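Local coordinates for protein alcohol oxidase (Myceliophthora thermophila, PDB 6F74) that is a probably secreted FAD-dependent oxidase of the vanillyl-alcohol oxidase type that probably oxidises its substrate with molecular oxygen as electron acceptor, at residues S61-S66 with A79-M84; T86-Q91 with G97-Y102; D329-I334 with E453-V458. One frame throughout, in Å; residues are numbered along the deposited sequence.

Contact 1: S61-S66 with A79-M84; sequences SPIAQS and AYVNKM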
loop_
_atom_site.group_PDB
_atom_site.type_symbol
_atom_site.label_atom_id
_atom_site.label_comp_id
_atom_site.label_asym_id
_atom_site.label_seq_id
_atom_site.Cartn_x
_atom_site.Cartn_y
_atom_site.Cartn_z
ATOM N N SER A 61 -2.656 -15.340 18.602
ATOM C CA SER A 61 -1.398 -15.564 19.287
ATOM C C SER A 61 -0.274 -14.914 18.504
ATOM O O SER A 61 -0.244 -15.064 17.292
ATOM C CB SER A 61 -1.097 -17.055 19.480
ATOM O OG SER A 61 -2.173 -17.966 19.474
ATOM N N PRO A 62 0.641 -14.196 19.190
ATOM C CA PRO A 62 1.778 -13.603 18.482
ATOM C C PRO A 62 2.476 -14.599 17.584
ATOM O O PRO A 62 2.711 -15.722 17.984
ATOM C CB PRO A 62 2.727 -13.143 19.605
ATOM C CG PRO A 62 1.885 -13.005 20.808
ATOM C CD PRO A 62 0.648 -13.897 20.631
ATOM N N ILE A 63 2.762 -14.194 16.357
ATOM C CA ILE A 63 3.301 -15.110 15.330
ATOM C C ILE A 63 4.467 -15.925 15.845
ATOM O O ILE A 63 4.490 -17.148 15.693
ATOM C CB ILE A 63 3.665 -14.348 14.050
ATOM C CG1 ILE A 63 2.442 -13.649 13.443
ATOM C CG2 ILE A 63 4.228 -15.275 12.994
ATOM C CD1 ILE A 63 1.304 -14.536 12.985
ATOM N N ALA A 64 5.396 -15.242 16.525
ATOM C CA ALA A 64 6.608 -15.891 17.029
ATOM C C ALA A 64 6.618 -16.237 18.521
ATOM O O ALA A 64 7.711 -16.291 19.133
ATOM C CB ALA A 64 7.789 -14.992 16.707
ATOM N N GLN A 65 5.462 -16.489 19.126
ATOM C CA GLN A 65 5.418 -16.816 20.590
ATOM C C GLN A 65 6.162 -18.097 20.989
ATOM O O GLN A 65 6.641 -18.226 22.121
ATOM C CB GLN A 65 3.987 -16.865 21.131
ATOM C CG GLN A 65 3.084 -17.906 20.464
ATOM C CD GLN A 65 1.784 -18.122 21.202
ATOM O OE1 GLN A 65 1.363 -17.320 22.037
ATOM N NE2 GLN A 65 1.098 -19.161 20.825
ATOM N N SER A 66 6.274 -19.039 20.051
ATOM C CA SER A 66 7.030 -20.270 20.269
ATOM C C SER A 66 8.533 -20.078 20.517
ATOM O O SER A 66 9.189 -20.997 21.009
ATOM C CB SER A 66 6.807 -21.235 19.103
ATOM O OG SER A 66 7.439 -20.787 17.920
ATOM N N ALA A 79 11.870 -22.022 14.822
ATOM C CA ALA A 79 12.756 -22.051 13.652
ATOM C C ALA A 79 11.996 -21.975 12.331
ATOM O O ALA A 79 12.424 -21.297 11.387
ATOM C CB ALA A 79 13.617 -23.324 13.683
ATOM N N TYR A 80 10.869 -22.676 12.262
ATOM C CA TYR A 80 9.988 -22.573 11.097
ATOM C C TYR A 80 9.521 -21.117 10.927
ATOM O O TYR A 80 9.584 -20.545 9.838
ATOM C CB TYR A 80 8.772 -23.502 11.248
ATOM C CG TYR A 80 7.887 -23.451 10.041
ATOM C CD1 TYR A 80 8.250 -24.111 8.889
ATOM C CD2 TYR A 80 6.720 -22.683 10.026
ATOM C CE1 TYR A 80 7.467 -24.075 7.759
ATOM C CE2 TYR A 80 5.940 -22.611 8.850
ATOM C CZ TYR A 80 6.325 -23.330 7.745
ATOM O OH TYR A 80 5.602 -23.265 6.568
ATOM N N VAL A 81 9.074 -20.514 12.015
ATOM C CA VAL A 81 8.591 -19.129 11.986
ATOM C C VAL A 81 9.704 -18.160 11.604
ATOM O O VAL A 81 9.487 -17.218 10.826
ATOM C CB VAL A 81 7.930 -18.721 13.332
ATOM C CG1 VAL A 81 7.598 -17.238 13.340
ATOM C CG2 VAL A 81 6.648 -19.506 13.517
ATOM N N ASN A 82 10.899 -18.399 12.142
ATOM C CA ASN A 82 12.040 -17.545 11.787
ATOM C C ASN A 82 12.361 -17.646 10.287
ATOM O O ASN A 82 12.536 -16.653 9.618
ATOM C CB ASN A 82 13.257 -17.903 12.639
ATOM C CG ASN A 82 14.416 -16.988 12.364
ATOM O OD1 ASN A 82 15.400 -17.399 11.745
ATOM N ND2 ASN A 82 14.280 -15.722 12.759
ATOM N N LYS A 83 12.363 -18.858 9.784
ATOM C CA LYS A 83 12.632 -19.113 8.376
ATOM C C LYS A 83 11.578 -18.483 7.462
ATOM O O LYS A 83 11.927 -17.940 6.408
ATOM C CB LYS A 83 12.704 -20.628 8.139
ATOM C CG LYS A 83 12.909 -21.019 6.690
ATOM C CD LYS A 83 12.775 -22.518 6.434
ATOM C CE LYS A 83 13.251 -22.808 4.992
ATOM N NZ LYS A 83 12.643 -24.049 4.401
ATOM N N MET A 84 10.311 -18.507 7.875
ATOM C CA MET A 84 9.191 -18.081 7.005
ATOM C C MET A 84 8.697 -16.637 7.212
ATOM O O MET A 84 7.764 -16.188 6.520
ATOM C CB MET A 84 8.006 -19.032 7.160
ATOM C CG MET A 84 8.255 -20.465 6.777
ATOM S SD MET A 84 8.784 -20.712 5.112
ATOM C CE MET A 84 7.413 -20.105 4.081
#
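V81 packs against I63 and A64, the two central residues of a tight turn. It gives the largest share of the surface buried here. It projects from helix 75-84 toward the loop that follows strand 57-59. The loop makes a type I beta turn from P62 to Q65, closed by a 3.1 Å bond from Q65 N to P62 O. I63 and A64 both present carbon to the valine.

The contact is wholly apolar between side chains. V81 CG1 lies 3.9 Å from I63 CG2 and 4.1 Å from A64 CB, so one methyl serves both partners. It is aimed there by chi1 of 173°, which sets CG1 opposite the backbone N. The other methyl, CG2, rests 3.9 Å from I63 O and adds a van der Waals contact with the turn backbone. The side chains of I63 and V81 cross at about a right angle.

I63 turns its CG2 methyl to V81, with chi1 at -60°. Its CG1-CD1 branch leads away from helix 75-84, and CD1 lies near G97. A64 adds a single methyl to the same valine. The backbones come nearest at A64 and V81, whose CA atoms are 6.3 Å apart.

Nearby, S66 touches R77 and C78 of the same helix, and the disulfide between C67 and C78 ties loop and helix covalently. Strand 57-59 is an outermost strand of the four-stranded mixed sheet that also holds 152-155, the strand that carries the FAD-binding T154. A type I turn following this edge strand and covered by a helix is thus part of what is probably the PCMH-type FAD-binding fold of VAO-type oxidases.

Contact 2: T86-Q91 with G97-Y102; sequences TDQDFQ and GRNYPY. With FAD (flavin-adenine dinucleotide), chain I.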
loop_
_atom_site.group_PDB
_atom_site.type_symbol
_atom_site.label_atom_id
_atom_site.label_comp_id
_atom_site.label_asym_id
_atom_site.label_seq_id
_atom_site.Cartn_x
_atom_site.Cartn_y
_atom_site.Cartn_z
ATOM N N THR A 86 9.947 -13.790 6.395
ATOM C CA THR A 86 10.072 -12.917 5.243
ATOM C C THR A 86 9.113 -13.284 4.082
ATOM O O THR A 86 9.080 -12.586 3.048
ATOM C CB THR A 86 11.558 -12.864 4.793
ATOM O OG1 THR A 86 12.071 -14.211 4.690
ATOM C CG2 THR A 86 12.428 -12.077 5.834
ATOM N N ASP A 87 8.278 -14.310 4.240
ATOM C CA ASP A 87 7.429 -14.792 3.139
ATOM C C ASP A 87 6.014 -14.232 3.199
ATOM O O ASP A 87 5.339 -14.323 4.222
ATOM C CB ASP A 87 7.341 -16.298 3.146
ATOM C CG ASP A 87 6.403 -16.798 2.079
ATOM O OD1 ASP A 87 6.656 -16.476 0.917
ATOM O OD2 ASP A 87 5.371 -17.431 2.394
ATOM N N GLN A 88 5.554 -13.695 2.088
ATOM C CA GLN A 88 4.288 -12.951 2.093
ATOM C C GLN A 88 3.069 -13.862 2.382
ATOM O O GLN A 88 2.122 -13.421 3.052
ATOM C CB GLN A 88 4.077 -12.235 0.770
ATOM C CG GLN A 88 5.127 -11.184 0.474
ATOM C CD GLN A 88 4.891 -10.441 -0.837
ATOM O OE1 GLN A 88 3.768 -10.274 -1.270
ATOM N NE2 GLN A 88 5.961 -9.945 -1.438
ATOM N N ASP A 89 3.109 -15.104 1.865
ATOM C CA ASP A 89 2.008 -16.048 2.038
ATOM C C ASP A 89 1.929 -16.501 3.490
ATOM O O ASP A 89 0.816 -16.632 4.062
ATOM C CB ASP A 89 2.148 -17.288 1.138
ATOM C CG ASP A 89 1.897 -16.980 -0.317
ATOM O OD1 ASP A 89 1.363 -15.892 -0.618
ATOM O OD2 ASP A 89 2.252 -17.807 -1.172
ATOM N N PHE A 90 3.096 -16.751 4.074
ATOM C CA PHE A 90 3.164 -17.134 5.479
ATOM C C PHE A 90 2.493 -16.053 6.334
ATOM O O PHE A 90 1.691 -16.354 7.194
ATOM C CB PHE A 90 4.598 -17.346 5.961
ATOM C CG PHE A 90 4.695 -17.493 7.448
ATOM C CD1 PHE A 90 4.252 -18.682 8.076
ATOM C CD2 PHE A 90 5.145 -16.436 8.247
ATOM C CE1 PHE A 90 4.296 -18.809 9.455
ATOM C CE2 PHE A 90 5.201 -16.581 9.631
ATOM C CZ PHE A 90 4.773 -17.751 10.226
ATOM N N GLN A 91 2.834 -14.800 6.075
ATOM C CA GLN A 91 2.227 -13.686 6.803
ATOM C C GLN A 91 0.736 -13.465 6.503
ATOM O O GLN A 91 0.007 -13.115 7.409
ATOM C CB GLN A 91 3.013 -12.406 6.588
ATOM C CG GLN A 91 4.452 -12.437 7.127
ATOM C CD GLN A 91 4.573 -12.547 8.624
ATOM O OE1 GLN A 91 3.559 -12.545 9.339
ATOM N NE2 GLN A 91 5.836 -12.644 9.133
ATOM N N GLY A 97 -0.989 -12.049 11.041
ATOM C CA GLY A 97 0.238 -12.024 10.266
ATOM C C GLY A 97 0.314 -10.726 9.491
ATOM O O GLY A 97 -0.689 -10.310 8.874
ATOM N N ARG A 98 1.486 -10.096 9.531
ATOM C CA ARG A 98 1.698 -8.801 8.939
ATOM C C ARG A 98 2.920 -8.784 8.026
ATOM O O ARG A 98 4.029 -9.112 8.444
ATOM C CB ARG A 98 1.893 -7.778 10.052
ATOM C CG ARG A 98 0.634 -7.587 10.906
ATOM C CD ARG A 98 -0.386 -6.734 10.213
ATOM N NE ARG A 98 -1.614 -6.622 10.985
ATOM C CZ ARG A 98 -2.596 -7.529 11.031
ATOM N NH1 ARG A 98 -2.503 -8.678 10.373
ATOM N NH2 ARG A 98 -3.661 -7.320 11.814
ATOM N N ASN A 99 2.711 -8.430 6.759
ATOM C CA ASN A 99 3.825 -8.317 5.824
ATOM C C ASN A 99 4.836 -7.245 6.294
ATOM O O ASN A 99 6.018 -7.480 6.345
ATOM C CB ASN A 99 3.310 -7.958 4.445
ATOM C CG ASN A 99 2.975 -9.162 3.619
ATOM O OD1 ASN A 99 3.575 -9.356 2.584
ATOM N ND2 ASN A 99 2.018 -9.969 4.061
ATOM N N TYR A 100 4.327 -6.071 6.621
ATOM C CA TYR A 100 5.125 -4.992 7.119
ATOM C C TYR A 100 4.671 -4.627 8.551
ATOM O O TYR A 100 3.977 -3.659 8.760
ATOM C CB TYR A 100 4.981 -3.815 6.189
ATOM C CG TYR A 100 5.433 -4.093 4.771
ATOM C CD1 TYR A 100 6.759 -4.386 4.470
ATOM C CD2 TYR A 100 4.528 -4.029 3.732
ATOM C CE1 TYR A 100 7.165 -4.632 3.168
ATOM C CE2 TYR A 100 4.920 -4.233 2.414
ATOM C CZ TYR A 100 6.223 -4.549 2.120
ATOM O OH TYR A 100 6.546 -4.766 0.802
ATOM N N PRO A 101 5.061 -5.430 9.541
ATOM C CA PRO A 101 4.519 -5.244 10.893
ATOM C C PRO A 101 4.856 -3.880 11.453
ATOM O O PRO A 101 6.017 -3.470 11.381
ATOM C CB PRO A 101 5.208 -6.357 11.691
ATOM C CG PRO A 101 6.431 -6.689 10.917
ATOM C CD PRO A 101 6.012 -6.560 9.488
ATOM N N TYR A 102 3.854 -3.177 11.960
ATOM C CA TYR A 102 4.001 -1.760 12.294
ATOM C C TYR A 102 4.905 -1.580 13.543
ATOM O O TYR A 102 5.625 -0.595 13.671
ATOM C CB TYR A 102 2.636 -1.077 12.461
ATOM C CG TYR A 102 2.779 0.397 12.783
ATOM C CD1 TYR A 102 3.210 1.289 11.825
ATOM C CD2 TYR A 102 2.560 0.874 14.071
ATOM C CE1 TYR A 102 3.373 2.627 12.107
ATOM C CE2 TYR A 102 2.740 2.220 14.377
ATOM C CZ TYR A 102 3.146 3.088 13.382
ATOM O OH TYR A 102 3.319 4.414 13.665
HETATM P PA FAD I . -5.011 -4.714 4.936
HETATM O O1A FAD I . -3.882 -4.560 5.951
HETATM O O2A FAD I . -5.810 -5.976 5.015
HETATM O O5B FAD I . -5.953 -3.456 5.096
HETATM C C5B FAD I . -5.453 -2.180 4.806
HETATM C C4B FAD I . -6.434 -1.140 5.315
HETATM O O4B FAD I . -7.630 -1.307 4.574
HETATM C C3B FAD I . -6.837 -1.253 6.763
HETATM O O3B FAD I . -7.188 0.061 7.212
HETATM C C2B FAD I . -8.106 -2.069 6.738
HETATM O O2B FAD I . -9.052 -1.759 7.769
HETATM C C1B FAD I . -8.713 -1.655 5.425
HETATM N N9A FAD I . -9.516 -2.669 4.732
HETATM C C8A FAD I . -9.065 -3.791 4.154
HETATM N N7A FAD I . -10.073 -4.471 3.575
HETATM C C5A FAD I . -11.179 -3.763 3.781
HETATM C C6A FAD I . -12.582 -3.939 3.406
HETATM N N6A FAD I . -12.901 -5.044 2.694
HETATM N N1A FAD I . -13.465 -2.989 3.812
HETATM C C2A FAD I . -13.063 -1.907 4.529
HETATM N N3A FAD I . -11.774 -1.674 4.888
HETATM C C4A FAD I . -10.815 -2.567 4.534
HETATM N N1 FAD I . 0.492 -0.769 -3.112
HETATM C C2 FAD I . 0.553 -0.288 -4.375
HETATM O O2 FAD I . -0.090 0.756 -4.655
HETATM N N3 FAD I . 1.256 -0.906 -5.344
HETATM C C4 FAD I . 1.973 -2.020 -5.117
HETATM O O4 FAD I . 2.639 -2.580 -6.013
HETATM C C4X FAD I . 1.977 -2.602 -3.758
HETATM N N5 FAD I . 2.684 -3.713 -3.468
HETATM C C5X FAD I . 2.660 -4.227 -2.214
HETATM C C6 FAD I . 3.382 -5.388 -1.937
HETATM C C7 FAD I . 3.375 -5.964 -0.679
HETATM C C7M FAD I . 4.229 -7.201 -0.547
HETATM C C8 FAD I . 2.566 -5.343 0.408
HETATM C C8M FAD I . 2.465 -5.937 1.806
HETATM C C9 FAD I . 1.864 -4.172 0.143
HETATM C C9A FAD I . 1.861 -3.578 -1.131
HETATM N N10 FAD I . 1.129 -2.401 -1.447
HETATM C C10 FAD I . 1.177 -1.889 -2.751
HETATM C "C1'" FAD I . 0.377 -1.626 -0.432
HETATM C "C2'" FAD I . -1.099 -1.808 -0.300
HETATM O "O2'" FAD I . -1.715 -1.000 -1.301
HETATM C "C3'" FAD I . -1.551 -1.301 1.073
HETATM O "O3'" FAD I . -0.769 -1.877 2.134
HETATM C "C4'" FAD I . -3.030 -1.567 1.316
HETATM O "O4'" FAD I . -3.402 -1.063 2.603
HETATM C "C5'" FAD I . -3.351 -3.050 1.211
HETATM O "O5'" FAD I . -4.732 -3.275 1.428
HETATM P P FAD I . -5.061 -4.699 2.036
HETATM O O1P FAD I . -4.351 -5.766 1.250
HETATM O O2P FAD I . -6.545 -4.752 2.193
HETATM O O3P FAD I . -4.329 -4.558 3.472
#
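The FAD pocket is lined here by Q88 and N99, which touch each other, and by Y100; all three meet the dimethylated end of the flavin. N99 OD1 sits 3.2 Å from Q88 CG as a plain contact. The two side chains cross at about a right angle, with their amide planes 75° apart. Q88 extends beyond CG and brings its amide to FAD C7M, 3.2 Å from OE1. Its NE2 is held by D427 O, which fixes the turn of this amide. N99 CB approaches the other methyl, FAD C8M, at 3.4 Å.

Y100 completes this edge of the pocket. C8M meets its ring obliquely, while FAD C9 lies at the ring edge, in its plane. Its OH comes within 3.6 Å of C7M. With an alanine here the flavin would probably lose the ring that touches C8M and the hydroxyl near C7M, and the dimethylbenzene end would be less firmly placed.

Behind the pocket, Q91 meets the backbone of the loop. Its chain bends at chi2 (-66°) and carries OE1 to R98 N, a weak bond of 3.2 Å. Its NE2 is taken by W85 O. Q91 O also receives a CA-H...O contact from G97 CA at 3.1 Å, an approach that the missing side chain of the glycine permits. R98 folds back so that NH1 donates to G97 O, and its other nitrogens form salt bridges with D166 and E172. D87 is the N-cap of helix 88-93, where its OD2 accepts from F90 N at 2.9 Å. A capped short helix and the loop after it thus form one wall of the flavin site in this VAO-type, PCMH-type FAD-binding fold.

Contact 3: D329-I334 with E453-V458; sequences DLLDAI and EAIEVV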
loop_
_atom_site.group_PDB
_atom_site.type_symbol
_atom_site.label_atom_id
_atom_site.label_comp_id
_atom_site.label_asym_id
_atom_site.label_seq_id
_atom_site.Cartn_x
_atom_site.Cartn_y
_atom_site.Cartn_z
ATOM N N ASP A 329 28.955 12.148 -8.807
ATOM C CA ASP A 329 28.553 11.955 -10.209
ATOM C C ASP A 329 27.289 11.108 -10.391
ATOM O O ASP A 329 26.442 11.425 -11.209
ATOM C CB ASP A 329 29.677 11.300 -11.029
ATOM C CG ASP A 329 30.938 12.134 -11.094
ATOM O OD1 ASP A 329 30.903 13.368 -11.233
ATOM O OD2 ASP A 329 31.991 11.512 -10.994
ATOM N N LEU A 330 27.185 10.031 -9.615
ATOM C CA LEU A 330 25.980 9.199 -9.593
ATOM C C LEU A 330 24.743 9.996 -9.262
ATOM O O LEU A 330 23.694 9.855 -9.900
ATOM C CB LEU A 330 26.109 8.042 -8.580
ATOM C CG LEU A 330 24.825 7.191 -8.442
ATOM C CD1 LEU A 330 24.475 6.542 -9.788
ATOM C CD2 LEU A 330 24.952 6.161 -7.354
ATOM N N LEU A 331 24.850 10.806 -8.237
ATOM C CA LEU A 331 23.705 11.596 -7.777
ATOM C C LEU A 331 23.406 12.738 -8.728
ATOM O O LEU A 331 22.249 13.091 -8.878
ATOM C CB LEU A 331 23.912 12.095 -6.337
ATOM C CG LEU A 331 24.005 11.070 -5.192
ATOM C CD1 LEU A 331 23.843 11.704 -3.820
ATOM C CD2 LEU A 331 23.000 9.931 -5.295
ATOM N N ASP A 332 24.419 13.299 -9.396
ATOM C CA ASP A 332 24.183 14.299 -10.451
ATOM C C ASP A 332 23.261 13.686 -11.524
ATOM O O ASP A 332 22.279 14.299 -11.934
ATOM C CB ASP A 332 25.499 14.768 -11.121
ATOM C CG ASP A 332 26.381 15.650 -10.191
ATOM O OD1 ASP A 332 26.007 15.934 -9.042
ATOM O OD2 ASP A 332 27.461 16.070 -10.631
ATOM N N ALA A 333 23.597 12.471 -11.964
ATOM C CA ALA A 333 22.876 11.790 -13.030
ATOM C C ALA A 333 21.469 11.402 -12.592
ATOM O O ALA A 333 20.559 11.452 -13.388
ATOM C CB ALA A 333 23.649 10.562 -13.481
ATOM N N ILE A 334 21.300 11.036 -11.321
ATOM C CA ILE A 334 19.983 10.702 -10.760
ATOM C C ILE A 334 19.098 11.952 -10.706
ATOM O O ILE A 334 17.895 11.898 -11.028
ATOM C CB ILE A 334 20.121 10.015 -9.381
ATOM C CG1 ILE A 334 20.704 8.617 -9.614
ATOM C CG2 ILE A 334 18.771 9.914 -8.677
ATOM C CD1 ILE A 334 21.044 7.826 -8.376
ATOM N N GLU A 453 19.779 19.205 -4.824
ATOM C CA GLU A 453 19.731 19.382 -3.377
ATOM C C GLU A 453 18.745 18.399 -2.680
ATOM O O GLU A 453 19.027 17.849 -1.603
ATOM C CB GLU A 453 19.328 20.834 -3.057
ATOM C CG GLU A 453 19.537 21.171 -1.579
ATOM C CD GLU A 453 18.629 22.219 -0.991
ATOM O OE1 GLU A 453 17.398 22.289 -1.333
ATOM O OE2 GLU A 453 19.246 22.951 -0.173
ATOM N N ALA A 454 17.587 18.174 -3.291
ATOM C CA ALA A 454 16.639 17.181 -2.785
ATOM C C ALA A 454 17.233 15.765 -2.809
ATOM O O ALA A 454 17.170 15.038 -1.812
ATOM C CB ALA A 454 15.354 17.216 -3.596
ATOM N N ILE A 455 17.804 15.401 -3.947
ATOM C CA ILE A 455 18.519 14.131 -4.112
ATOM C C ILE A 455 19.635 13.975 -3.069
ATOM O O ILE A 455 19.749 12.908 -2.478
ATOM C CB ILE A 455 19.079 13.981 -5.543
ATOM C CG1 ILE A 455 17.943 13.876 -6.588
ATOM C CG2 ILE A 455 20.016 12.801 -5.675
ATOM C CD1 ILE A 455 16.930 12.762 -6.377
ATOM N N GLU A 456 20.424 15.023 -2.829
ATOM C CA GLU A 456 21.495 14.947 -1.842
ATOM C C GLU A 456 20.965 14.545 -0.475
ATOM O O GLU A 456 21.486 13.631 0.131
ATOM C CB GLU A 456 22.256 16.284 -1.733
ATOM C CG GLU A 456 23.509 16.263 -0.864
ATOM C CD GLU A 456 24.535 15.248 -1.330
ATOM O OE1 GLU A 456 24.730 15.044 -2.567
ATOM O OE2 GLU A 456 25.111 14.581 -0.447
ATOM N N VAL A 457 19.918 15.219 -0.014
ATOM C CA VAL A 457 19.284 14.891 1.279
ATOM C C VAL A 457 18.635 13.496 1.348
ATOM O O VAL A 457 18.896 12.760 2.288
ATOM C CB VAL A 457 18.244 15.953 1.708
ATOM C CG1 VAL A 457 17.553 15.546 3.022
ATOM C CG2 VAL A 457 18.907 17.308 1.885
ATOM N N VAL A 458 17.773 13.149 0.384
ATOM C CA VAL A 458 17.113 11.816 0.406
ATOM C C VAL A 458 18.087 10.630 0.158
ATOM O O VAL A 458 17.800 9.504 0.574
ATOM C CB VAL A 458 15.849 11.695 -0.501
ATOM C CG1 VAL A 458 14.829 12.737 -0.133
ATOM C CG2 VAL A 458 16.196 11.771 -1.976
#
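Two helices, carrying L331 and I334 on one and I455 on the other, pack side by side over a seven-stranded antiparallel sheet. The sheet with its covering helices is consistent with the substrate domain of VAO-type oxidases. The axes of the short segments approach to 9.5 Å. Their N-to-C directions differ by 125°, so the helices run in roughly opposed senses but well off antiparallel.

The apolar part centres on I455, which buries the most surface. Its two branches serve different partners. CG2 lies 4.0 Å from L331 CB and also meets the backbone at L331 O, 3.9 Å away. CD1, at the end of the other branch, reaches I334 CG2 at 4.1 Å. The division follows from chi1 of -66°, which puts CG2 opposite the backbone N and CG1 beside it. I334 and I455 cross at about a right angle, L331 and I455 more obliquely. L331, I334 and I455 all touch W355 of strand 349-356, so the indole joins this cluster to the sheet.

The charged part lies on the more open flank. D332 OD1 and E456 OE1 are like charges 6.7 Å apart. R452, one turn before E456, forms salt bridges with both, through NE to D332 OD1 and through NH1 to E456 OE1. It probably offsets their repulsion and ties the two helices together. K328 is a second partner of D332, and R357 takes E456 OE2.

One mixed contact joins the two parts. The side chains of E456 and L331 cross at about a right angle. The bend of the E456 chain at chi2 (58°) brings its carboxylate oxygen OE1 to 3.7 Å from the methyl L331 CD1.

Contacts 1 and 2 are neighbours, with centres 11 Å apart; their helices, 75-84 and 88-93, follow each other in the chain. They touch largely through F90. Its CD2 is 3.1 Å from M84 O, and its CE2 is 3.7 Å from I63 CG2. I63 CD1 also packs 3.9 Å from G97 CA. Contact 2 lies against the flavin, while contact 1 forms a layer behind it, the I63 side chain being about 13 Å from FAD. Contact 3 stands apart. Its centre is 40 Å from that of contact 1 and 32 Å from that of contact 2, and it lies away from the annotated sites.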